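Local atomic coordinates of uncharacterized esterase YxiM (PDB entry 2O14), a protein that is of unknown function but belongs to the GDSL lipolytic enzymes and probably works as a hydrolase acting on ester bonds. Residues A[249-255]-A[297-303]; A[209-215]-A[238-242]; A[310-314]-A[358-364]. The contacts are given in a common frame with arbitrary orientation. Numbering follows the deposited sequence.

In the fold
All three contacts lie in the GDSL hydrolase part of the chain, around its parallel sheet. Contact 2 is the most buried, a largely polar meeting of the start of helix 212-217 with the loop after strand 233-237, beside the predicted catalytic residues, held by hydrogen bonds and two waters. Contacts 1 and 3 lie farther out, partly buried. Contact 1 packs helix 251-266 on helix 298-307, with polar bonds around an aromatic pair; contact 3, largely apolar, sets strand 311-313 against the end of helix 345-361. Contact 1 touches both others: Glu253 salt-bridges Arg213 of contact 2, and Arg298 salt-bridges Asp314 of contact 3. Contacts 2 and 3 stay about 9 Å apart at their nearest atoms.

Contact 1 (A[249-255]-A[297-303]); sequences ESEAEFK and YRASILA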
loop_
_atom_site.group_PDB
_atom_site.type_symbol
_atom_site.label_atom_id
_atom_site.label_comp_id
_atom_site.label_asym_id
_atom_site.label_seq_id
_atom_site.Cartn_x
_atom_site.Cartn_y
_atom_site.Cartn_z
ATOM N N GLU A 249 19.241 6.857 -11.964
ATOM C CA GLU A 249 18.753 7.904 -11.074
ATOM C C GLU A 249 19.856 8.264 -10.088
ATOM O O GLU A 249 20.030 7.591 -9.070
ATOM C CB GLU A 249 17.511 7.433 -10.314
ATOM C CG GLU A 249 16.996 8.458 -9.316
ATOM C CD GLU A 249 15.922 7.907 -8.396
ATOM O OE1 GLU A 249 14.728 7.945 -8.763
ATOM O OE2 GLU A 249 16.279 7.422 -7.306
ATOM N N SER A 250 20.601 9.323 -10.401
ATOM C CA SER A 250 21.705 9.767 -9.561
ATOM C C SER A 250 21.208 10.165 -8.184
ATOM O O SER A 250 20.004 10.345 -7.973
ATOM C CB SER A 250 22.411 10.967 -10.193
ATOM O OG SER A 250 21.613 12.136 -10.078
ATOM N N GLU A 251 22.139 10.305 -7.246
ATOM C CA GLU A 251 21.768 10.702 -5.899
ATOM C C GLU A 251 21.157 12.094 -5.989
ATOM O O GLU A 251 20.220 12.424 -5.267
ATOM C CB GLU A 251 22.995 10.720 -4.980
ATOM C CG GLU A 251 22.629 10.845 -3.507
ATOM C CD GLU A 251 23.809 10.636 -2.579
ATOM O OE1 GLU A 251 24.761 9.923 -2.968
ATOM O OE2 GLU A 251 23.771 11.169 -1.450
ATOM N N ALA A 252 21.690 12.903 -6.897
ATOM C CA ALA A 252 21.183 14.254 -7.090
ATOM C C ALA A 252 19.720 14.213 -7.538
ATOM O O ALA A 252 18.881 14.928 -6.988
ATOM C CB ALA A 252 22.030 14.988 -8.123
ATOM N N GLU A 253 19.411 13.378 -8.531
ATOM C CA GLU A 253 18.034 13.288 -9.013
ATOM C C GLU A 253 17.162 12.776 -7.877
ATOM O O GLU A 253 16.087 13.308 -7.608
ATOM C CB GLU A 253 17.919 12.335 -10.207
ATOM C CG GLU A 253 16.662 12.580 -11.049
ATOM C CD GLU A 253 16.296 11.414 -11.960
ATOM O OE1 GLU A 253 17.214 10.778 -12.525
ATOM O OE2 GLU A 253 15.080 11.143 -12.119
ATOM N N PHE A 254 17.637 11.730 -7.216
ATOM C CA PHE A 254 16.923 11.138 -6.097
ATOM C C PHE A 254 16.508 12.225 -5.110
ATOM O O PHE A 254 15.338 12.340 -4.743
ATOM C CB PHE A 254 17.825 10.123 -5.398
ATOM C CG PHE A 254 17.321 9.688 -4.060
ATOM C CD1 PHE A 254 16.255 8.797 -3.957
ATOM C CD2 PHE A 254 17.917 10.167 -2.892
ATOM C CE1 PHE A 254 15.786 8.384 -2.711
ATOM C CE2 PHE A 254 17.457 9.763 -1.636
ATOM C CZ PHE A 254 16.389 8.866 -1.543
ATOM N N LYS A 255 17.486 13.024 -4.696
ATOM C CA LYS A 255 17.269 14.102 -3.738
ATOM C C LYS A 255 16.249 15.127 -4.244
ATOM O O LYS A 255 15.406 15.593 -3.476
ATOM C CB LYS A 255 18.613 14.773 -3.436
ATOM C CG LYS A 255 18.640 15.706 -2.242
ATOM C CD LYS A 255 20.075 16.151 -1.967
ATOM C CE LYS A 255 20.144 17.256 -0.923
ATOM N NZ LYS A 255 19.491 16.850 0.343
ATOM N N TYR A 297 21.655 5.822 -0.522
ATOM C CA TYR A 297 21.617 7.291 -0.517
ATOM C C TYR A 297 21.244 7.909 0.835
ATOM O O TYR A 297 20.663 8.997 0.884
ATOM C CB TYR A 297 20.631 7.828 -1.566
ATOM C CG TYR A 297 20.988 7.544 -3.010
ATOM C CD1 TYR A 297 22.316 7.423 -3.420
ATOM C CD2 TYR A 297 19.990 7.439 -3.979
ATOM C CE1 TYR A 297 22.637 7.204 -4.760
ATOM C CE2 TYR A 297 20.299 7.226 -5.319
ATOM C CZ TYR A 297 21.623 7.108 -5.704
ATOM O OH TYR A 297 21.925 6.889 -7.032
ATOM N N ARG A 298 21.578 7.227 1.926
ATOM C CA ARG A 298 21.271 7.723 3.268
ATOM C C ARG A 298 21.667 9.179 3.474
ATOM O O ARG A 298 20.940 9.945 4.107
ATOM C CB ARG A 298 21.961 6.857 4.327
ATOM C CG ARG A 298 21.830 7.388 5.752
ATOM C CD ARG A 298 22.109 6.306 6.784
ATOM N NE ARG A 298 22.078 6.832 8.148
ATOM C CZ ARG A 298 23.067 7.520 8.707
ATOM N NH1 ARG A 298 24.176 7.764 8.026
ATOM N NH2 ARG A 298 22.941 7.975 9.943
ATOM N N ALA A 299 22.821 9.560 2.939
ATOM C CA ALA A 299 23.316 10.925 3.082
ATOM C C ALA A 299 22.293 11.973 2.630
ATOM O O ALA A 299 22.082 12.981 3.311
ATOM C CB ALA A 299 24.619 11.083 2.296
ATOM N N SER A 300 21.660 11.731 1.486
ATOM C CA SER A 300 20.668 12.655 0.943
ATOM C C SER A 300 19.397 12.702 1.769
ATOM O O SER A 300 18.760 13.751 1.882
ATOM C CB SER A 300 20.316 12.274 -0.498
ATOM O OG SER A 300 21.430 12.472 -1.350
ATOM N N ILE A 301 19.018 11.561 2.334
ATOM C CA ILE A 301 17.818 11.490 3.157
ATOM C C ILE A 301 18.001 12.338 4.421
ATOM O O ILE A 301 17.083 13.046 4.839
ATOM C CB ILE A 301 17.502 10.025 3.548
ATOM C CG1 ILE A 301 17.283 9.192 2.282
ATOM C CG2 ILE A 301 16.253 9.968 4.415
ATOM C CD1 ILE A 301 17.087 7.716 2.540
ATOM N N LEU A 302 19.186 12.275 5.025
ATOM C CA LEU A 302 19.459 13.058 6.232
ATOM C C LEU A 302 19.393 14.546 5.892
ATOM O O LEU A 302 18.761 15.331 6.598
ATOM C CB LEU A 302 20.845 12.721 6.790
ATOM C CG LEU A 302 21.107 11.255 7.150
ATOM C CD1 LEU A 302 22.569 11.080 7.525
ATOM C CD2 LEU A 302 20.201 10.828 8.295
ATOM N N ALA A 303 20.046 14.922 4.798
ATOM C CA ALA A 303 20.069 16.310 4.358
ATOM C C ALA A 303 18.662 16.846 4.088
ATOM O O ALA A 303 18.317 17.951 4.514
ATOM C CB ALA A 303 20.926 16.439 3.106
#
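Glu249, just ahead of helix 251-266, offers its backbone O to Tyr297 OH, a 2.9 Å hydrogen bond that pulls the tyrosine across the helix start. Ser250 is the N-cap: its OG accepts from Glu253 N at 3.0 Å. Glu251 then does two jobs. Its CA sits over the face of the Tyr297 ring, 3.7 Å from the centroid, as a CH-pi contact, and its extended side chain brings OE2 to Ser300 OG, which donates a 2.7 Å hydrogen bond. A turn further on, Phe254 points toward the second helix and meets Tyr297 obliquely, with centroids 5.1 Å apart and planes at 43°; its CZ reaches Ile301 CG1 at 3.9 Å. Lys255 reaches across to the second helix, placing NZ 3.1 Å from Ala303 CB; NZ also salt-bridges Glu307. Tyr297 itself, at the N-cap position of helix 298-307, has left-handed backbone angles, and its ring fills the space between the two helix starts. The axes of the short helical segments approach to 9.8 Å and cross at -32°, running in roughly the same direction, as expected of neighbouring helices from successive beta-alpha-beta crossovers in the three-layer alpha/beta/alpha fold of SGNH hydrolases.

Contact 2 (A[209-215]-A[238-242]); sequences GQIARGF and LGIND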
loop_
_atom_site.group_PDB
_atom_site.type_symbol
_atom_site.label_atom_id
_atom_site.label_comp_id
_atom_site.label_asym_id
_atom_site.label_seq_id
_atom_site.Cartn_x
_atom_site.Cartn_y
_atom_site.Cartn_z
ATOM N N GLY A 209 10.363 -3.093 -5.562
ATOM C CA GLY A 209 11.278 -2.563 -6.561
ATOM C C GLY A 209 11.104 -1.104 -6.945
ATOM O O GLY A 209 11.691 -0.653 -7.928
ATOM N N GLN A 210 10.329 -0.352 -6.168
ATOM C CA GLN A 210 10.087 1.053 -6.486
ATOM C C GLN A 210 11.214 2.004 -6.087
ATOM O O GLN A 210 11.955 1.763 -5.128
ATOM C CB GLN A 210 8.776 1.523 -5.848
ATOM C CG GLN A 210 8.297 2.882 -6.361
ATOM C CD GLN A 210 8.082 2.888 -7.863
ATOM O OE1 GLN A 210 6.946 2.812 -8.354
ATOM N NE2 GLN A 210 9.176 2.956 -8.608
ATOM N N ILE A 211 11.330 3.083 -6.855
ATOM C CA ILE A 211 12.325 4.127 -6.636
ATOM C C ILE A 211 11.541 5.431 -6.469
ATOM O O ILE A 211 10.326 5.452 -6.671
ATOM C CB ILE A 211 13.273 4.256 -7.856
ATOM C CG1 ILE A 211 12.454 4.521 -9.121
ATOM C CG2 ILE A 211 14.095 2.967 -8.031
ATOM C CD1 ILE A 211 13.302 4.744 -10.370
ATOM N N ALA A 212 12.225 6.513 -6.116
ATOM C CA ALA A 212 11.568 7.803 -5.923
ATOM C C ALA A 212 10.852 8.324 -7.172
ATOM O O ALA A 212 9.703 8.766 -7.098
ATOM C CB ALA A 212 12.589 8.845 -5.446
ATOM N N ARG A 213 11.535 8.287 -8.313
ATOM C CA ARG A 213 10.953 8.784 -9.559
ATOM C C ARG A 213 9.636 8.073 -9.862
ATOM O O ARG A 213 8.631 8.719 -10.152
ATOM C CB ARG A 213 11.929 8.579 -10.723
ATOM C CG ARG A 213 11.546 9.309 -12.003
ATOM C CD ARG A 213 12.318 8.755 -13.183
ATOM N NE ARG A 213 13.764 8.934 -13.065
ATOM C CZ ARG A 213 14.655 7.972 -13.298
ATOM N NH1 ARG A 213 15.954 8.220 -13.186
ATOM N NH2 ARG A 213 14.247 6.749 -13.615
ATOM N N GLY A 214 9.654 6.745 -9.790
ATOM C CA GLY A 214 8.458 5.964 -10.058
ATOM C C GLY A 214 7.324 6.221 -9.078
ATOM O O GLY A 214 6.172 6.367 -9.476
ATOM N N PHE A 215 7.641 6.271 -7.791
ATOM C CA PHE A 215 6.626 6.515 -6.782
ATOM C C PHE A 215 5.953 7.851 -7.073
ATOM O O PHE A 215 4.738 7.992 -6.949
ATOM C CB PHE A 215 7.265 6.533 -5.386
ATOM C CG PHE A 215 6.271 6.433 -4.265
ATOM C CD1 PHE A 215 5.581 7.555 -3.821
ATOM C CD2 PHE A 215 5.984 5.197 -3.686
ATOM C CE1 PHE A 215 4.611 7.447 -2.816
ATOM C CE2 PHE A 215 5.022 5.078 -2.687
ATOM C CZ PHE A 215 4.332 6.204 -2.251
ATOM N N LEU A 238 12.603 5.220 0.858
ATOM C CA LEU A 238 13.083 4.773 -0.444
ATOM C C LEU A 238 14.584 5.016 -0.474
ATOM O O LEU A 238 15.129 5.672 0.415
ATOM C CB LEU A 238 12.394 5.556 -1.570
ATOM C CG LEU A 238 10.903 5.277 -1.794
ATOM C CD1 LEU A 238 10.315 6.321 -2.731
ATOM C CD2 LEU A 238 10.720 3.878 -2.372
ATOM N N GLY A 239 15.254 4.482 -1.488
ATOM C CA GLY A 239 16.689 4.665 -1.592
ATOM C C GLY A 239 17.413 3.377 -1.939
ATOM O O GLY A 239 18.516 3.403 -2.495
ATOM N N ILE A 240 16.795 2.243 -1.622
ATOM C CA ILE A 240 17.405 0.955 -1.901
ATOM C C ILE A 240 17.545 0.712 -3.402
ATOM O O ILE A 240 18.659 0.592 -3.921
ATOM C CB ILE A 240 16.590 -0.193 -1.258
ATOM C CG1 ILE A 240 16.580 -0.029 0.263
ATOM C CG2 ILE A 240 17.193 -1.545 -1.632
ATOM C CD1 ILE A 240 15.769 -1.091 0.988
ATOM N N ASN A 241 16.416 0.656 -4.100
ATOM C CA ASN A 241 16.407 0.416 -5.541
ATOM C C ASN A 241 16.955 1.606 -6.317
ATOM O O ASN A 241 17.449 1.464 -7.439
ATOM C CB ASN A 241 14.976 0.103 -5.993
ATOM C CG ASN A 241 14.423 -1.148 -5.327
ATOM O OD1 ASN A 241 14.708 -2.269 -5.751
ATOM N ND2 ASN A 241 13.648 -0.959 -4.267
ATOM N N ASP A 242 16.872 2.781 -5.707
ATOM C CA ASP A 242 17.350 3.999 -6.335
ATOM C C ASP A 242 18.840 3.963 -6.670
ATOM O O ASP A 242 19.286 4.646 -7.596
ATOM C CB ASP A 242 17.048 5.191 -5.427
ATOM C CG ASP A 242 15.573 5.294 -5.082
ATOM O OD1 ASP A 242 15.069 4.429 -4.338
ATOM O OD2 ASP A 242 14.914 6.233 -5.570
HETATM O O HOH W 1 12.506 -3.317 -3.806
HETATM O O HOH W 2 14.057 1.798 -2.845
#
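Ala212 N donates to Asp242 OD2 at 2.8 Å and 174°, the shorter and straighter of the two direct bonds between the segments, and it ties a carboxylate to the first turn of helix 212-217, just after Ile211 at the N-cap position. Asp242 closes the Gly-Ile-Asn-Asp sequence, the GxND block of SGNH hydrolases, which follows strand 233-237. The other carboxylate oxygen of Asp242, OD1, takes a weak 2.9 Å bond from Gly239 N, folding the block back on itself; the backbone angles of Gly239 are ones that call for glycine. Asn241 ND2 adds a weak 3.3 Å bond to Gln210 O.

Two waters complete the polar network. Water 2 accepts from Asn241 N at 2.9 Å and Gly239 N at 3.2 Å, and lies within hydrogen-bonding distance of Gln210 O at 3.1 Å. Water 1 accepts from both Gly209 N, at 2.8 Å, and Asn241 ND2, at 2.7 Å. In this family the corresponding glycine amide and asparagine side chain form part of the oxyanion hole, so water 1 probably marks that pocket; Gly209 N also makes a weak hydrogen bond to Ser171, the predicted nucleophile.

Outward from these bonds the contact turns apolar. Ile211 CG2 rests on Asn241 CB at 3.6 Å. Leu238 points into the turn where the helix starts, while Phe254 and Met261 of helix 251-266 pack on Ala212 and Phe215 respectively. Leu238 CD1 lies 3.7 Å from Ala212 CA and 4.0 Å from Phe215 CB.

Contact 3 (A[310-314]-A[358-364]); sequences TYLID and ELKRQGI
Tyr311 lays one face of its ring against Ile364: Ile364 CG1 is 4.1 Å from the ring centroid, 30° off the normal, an off-centre CH-pi contact, and Ile364 CD1 is 3.5 Å from Tyr311 CD1. Tyr311 (chi1 m) begins strand 311-313, an outermost strand of the parallel sheet, extended (Leu312 phi/psi -142/129) and backbone hydrogen-bonded to strand 271-275. Segment 358-364, which packs against this strand, is the last turn of helix 345-361 and the exit from it. There Gly363, with phi/psi 65/33, makes a Schellman motif: Gly363 N binds Lys360 O at 2.9 Å and Ile364 N binds Leu359 O at 3.1 Å, turning Ile364 back toward the tyrosine.

The register pairs Tyr311 with Ile364, CA atoms 8.3 Å apart, and Ile313 with Glu358, 6.6 Å apart, so strand and helix end run in opposite senses. Ile313 takes chi1 m and chi2 m, which carries CD1 to 3.4 Å from Leu359 CD2 and 3.3 Å from Glu358 CG. Leu312 points its CB away, and its side chain packs on helix 298-307, so the strand lies between helices on both faces, as in a three-layer alpha/beta/alpha fold. Glu358 (chi1 t, chi2 p) folds its carboxylate toward Arg361: Arg361 NE reaches OE1 at 3.0 Å and Arg361 NH2 reaches OE2 at 2.7 Å, a salt bridge within the helix. Water 3 accepts from Asp314 N at 2.9 Å and donates weakly to Glu358 OE2 at 2.9 Å.

Aliphatic and aromatic surface dominates the contact, while the Glu358 charge is balanced by Arg361 and reaches the strand end through water.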
loop_
_atom_site.group_PDB
_atom_site.type_symbol
_atom_site.label_atom_id
_atom_site.label_comp_id
_atom_site.label_asym_id
_atom_site.label_seq_id
_atom_site.Cartn_x
_atom_site.Cartn_y
_atom_site.Cartn_z
ATOM N N THR A 310 11.536 17.964 7.900
ATOM C CA THR A 310 10.613 16.849 8.052
ATOM C C THR A 310 11.052 16.055 9.276
ATOM O O THR A 310 12.133 16.291 9.813
ATOM C CB THR A 310 10.660 15.907 6.836
ATOM O OG1 THR A 310 11.897 15.180 6.841
ATOM C CG2 THR A 310 10.554 16.702 5.542
ATOM N N TYR A 311 10.209 15.132 9.732
ATOM C CA TYR A 311 10.568 14.287 10.862
ATOM C C TYR A 311 11.500 13.237 10.268
ATOM O O TYR A 311 11.458 12.980 9.060
ATOM C CB TYR A 311 9.327 13.627 11.462
ATOM C CG TYR A 311 8.449 14.582 12.236
ATOM C CD1 TYR A 311 8.886 15.147 13.434
ATOM C CD2 TYR A 311 7.189 14.937 11.765
ATOM C CE1 TYR A 311 8.086 16.043 14.144
ATOM C CE2 TYR A 311 6.380 15.832 12.465
ATOM C CZ TYR A 311 6.833 16.380 13.651
ATOM O OH TYR A 311 6.035 17.265 14.341
ATOM N N LEU A 312 12.339 12.631 11.097
ATOM C CA LEU A 312 13.288 11.640 10.604
ATOM C C LEU A 312 13.514 10.462 11.537
ATOM O O LEU A 312 13.795 10.638 12.729
ATOM C CB LEU A 312 14.643 12.308 10.325
ATOM C CG LEU A 312 15.791 11.382 9.909
ATOM C CD1 LEU A 312 15.576 10.911 8.479
ATOM C CD2 LEU A 312 17.121 12.124 10.025
ATOM N N ILE A 313 13.388 9.260 10.978
ATOM C CA ILE A 313 13.621 8.025 11.712
ATOM C C ILE A 313 14.851 7.442 11.036
ATOM O O ILE A 313 14.785 7.045 9.870
ATOM C CB ILE A 313 12.467 7.012 11.546
ATOM C CG1 ILE A 313 11.148 7.619 12.022
ATOM C CG2 ILE A 313 12.774 5.749 12.339
ATOM C CD1 ILE A 313 11.121 7.954 13.491
ATOM N N ASP A 314 15.975 7.410 11.743
ATOM C CA ASP A 314 17.200 6.868 11.161
ATOM C C ASP A 314 17.191 5.362 11.365
ATOM O O ASP A 314 18.052 4.809 12.055
ATOM C CB ASP A 314 18.434 7.470 11.835
ATOM C CG ASP A 314 19.646 7.480 10.925
ATOM O OD1 ASP A 314 19.733 6.612 10.028
ATOM O OD2 ASP A 314 20.518 8.352 11.115
ATOM N N GLU A 358 10.978 4.907 18.012
ATOM C CA GLU A 358 11.718 6.122 17.708
ATOM C C GLU A 358 10.776 7.327 17.631
ATOM O O GLU A 358 11.118 8.422 18.088
ATOM C CB GLU A 358 12.466 5.942 16.385
ATOM C CG GLU A 358 13.273 7.146 15.925
ATOM C CD GLU A 358 14.272 7.620 16.960
ATOM O OE1 GLU A 358 14.623 6.826 17.862
ATOM O OE2 GLU A 358 14.715 8.787 16.861
ATOM N N LEU A 359 9.596 7.122 17.052
ATOM C CA LEU A 359 8.613 8.195 16.928
ATOM C C LEU A 359 8.170 8.647 18.317
ATOM O O LEU A 359 7.937 9.832 18.555
ATOM C CB LEU A 359 7.397 7.724 16.117
ATOM C CG LEU A 359 7.623 7.479 14.619
ATOM C CD1 LEU A 359 6.421 6.765 14.020
ATOM C CD2 LEU A 359 7.863 8.800 13.913
ATOM N N LYS A 360 8.066 7.693 19.235
ATOM C CA LYS A 360 7.664 8.004 20.597
ATOM C C LYS A 360 8.781 8.741 21.329
ATOM O O LYS A 360 8.523 9.672 22.094
ATOM C CB LYS A 360 7.291 6.720 21.339
ATOM C CG LYS A 360 6.067 6.030 20.756
ATOM C CD LYS A 360 5.681 4.785 21.541
ATOM C CE LYS A 360 4.471 4.101 20.916
ATOM N NZ LYS A 360 4.114 2.836 21.615
ATOM N N ARG A 361 10.023 8.334 21.084
ATOM C CA ARG A 361 11.165 8.976 21.725
ATOM C C ARG A 361 11.246 10.451 21.341
ATOM O O ARG A 361 11.665 11.286 22.145
ATOM C CB ARG A 361 12.467 8.285 21.323
ATOM C CG ARG A 361 13.698 8.837 22.033
ATOM C CD ARG A 361 14.969 8.292 21.412
ATOM N NE ARG A 361 15.188 8.842 20.078
ATOM C CZ ARG A 361 15.602 10.081 19.841
ATOM N NH1 ARG A 361 15.848 10.905 20.853
ATOM N NH2 ARG A 361 15.767 10.497 18.594
ATOM N N GLN A 362 10.851 10.768 20.109
ATOM C CA GLN A 362 10.885 12.147 19.636
ATOM C C GLN A 362 9.624 12.901 20.042
ATOM O O GLN A 362 9.513 14.105 19.810
ATOM C CB GLN A 362 11.030 12.197 18.114
ATOM C CG GLN A 362 12.282 11.538 17.572
ATOM C CD GLN A 362 12.526 11.884 16.116
ATOM O OE1 GLN A 362 13.338 11.250 15.441
ATOM N NE2 GLN A 362 11.829 12.904 15.627
ATOM N N GLY A 363 8.676 12.187 20.640
ATOM C CA GLY A 363 7.435 12.811 21.066
ATOM C C GLY A 363 6.593 13.331 19.914
ATOM O O GLY A 363 5.894 14.335 20.051
ATOM N N ILE A 364 6.651 12.654 18.774
ATOM C CA ILE A 364 5.878 13.077 17.614
ATOM C C ILE A 364 4.385 12.841 17.840
ATOM O O ILE A 364 3.956 11.731 18.158
ATOM C CB ILE A 364 6.357 12.346 16.353
ATOM C CG1 ILE A 364 7.786 12.799 16.025
ATOM C CG2 ILE A 364 5.422 12.633 15.189
ATOM C CD1 ILE A 364 8.428 12.046 14.891
HETATM O O HOH W 3 16.209 8.586 14.369
#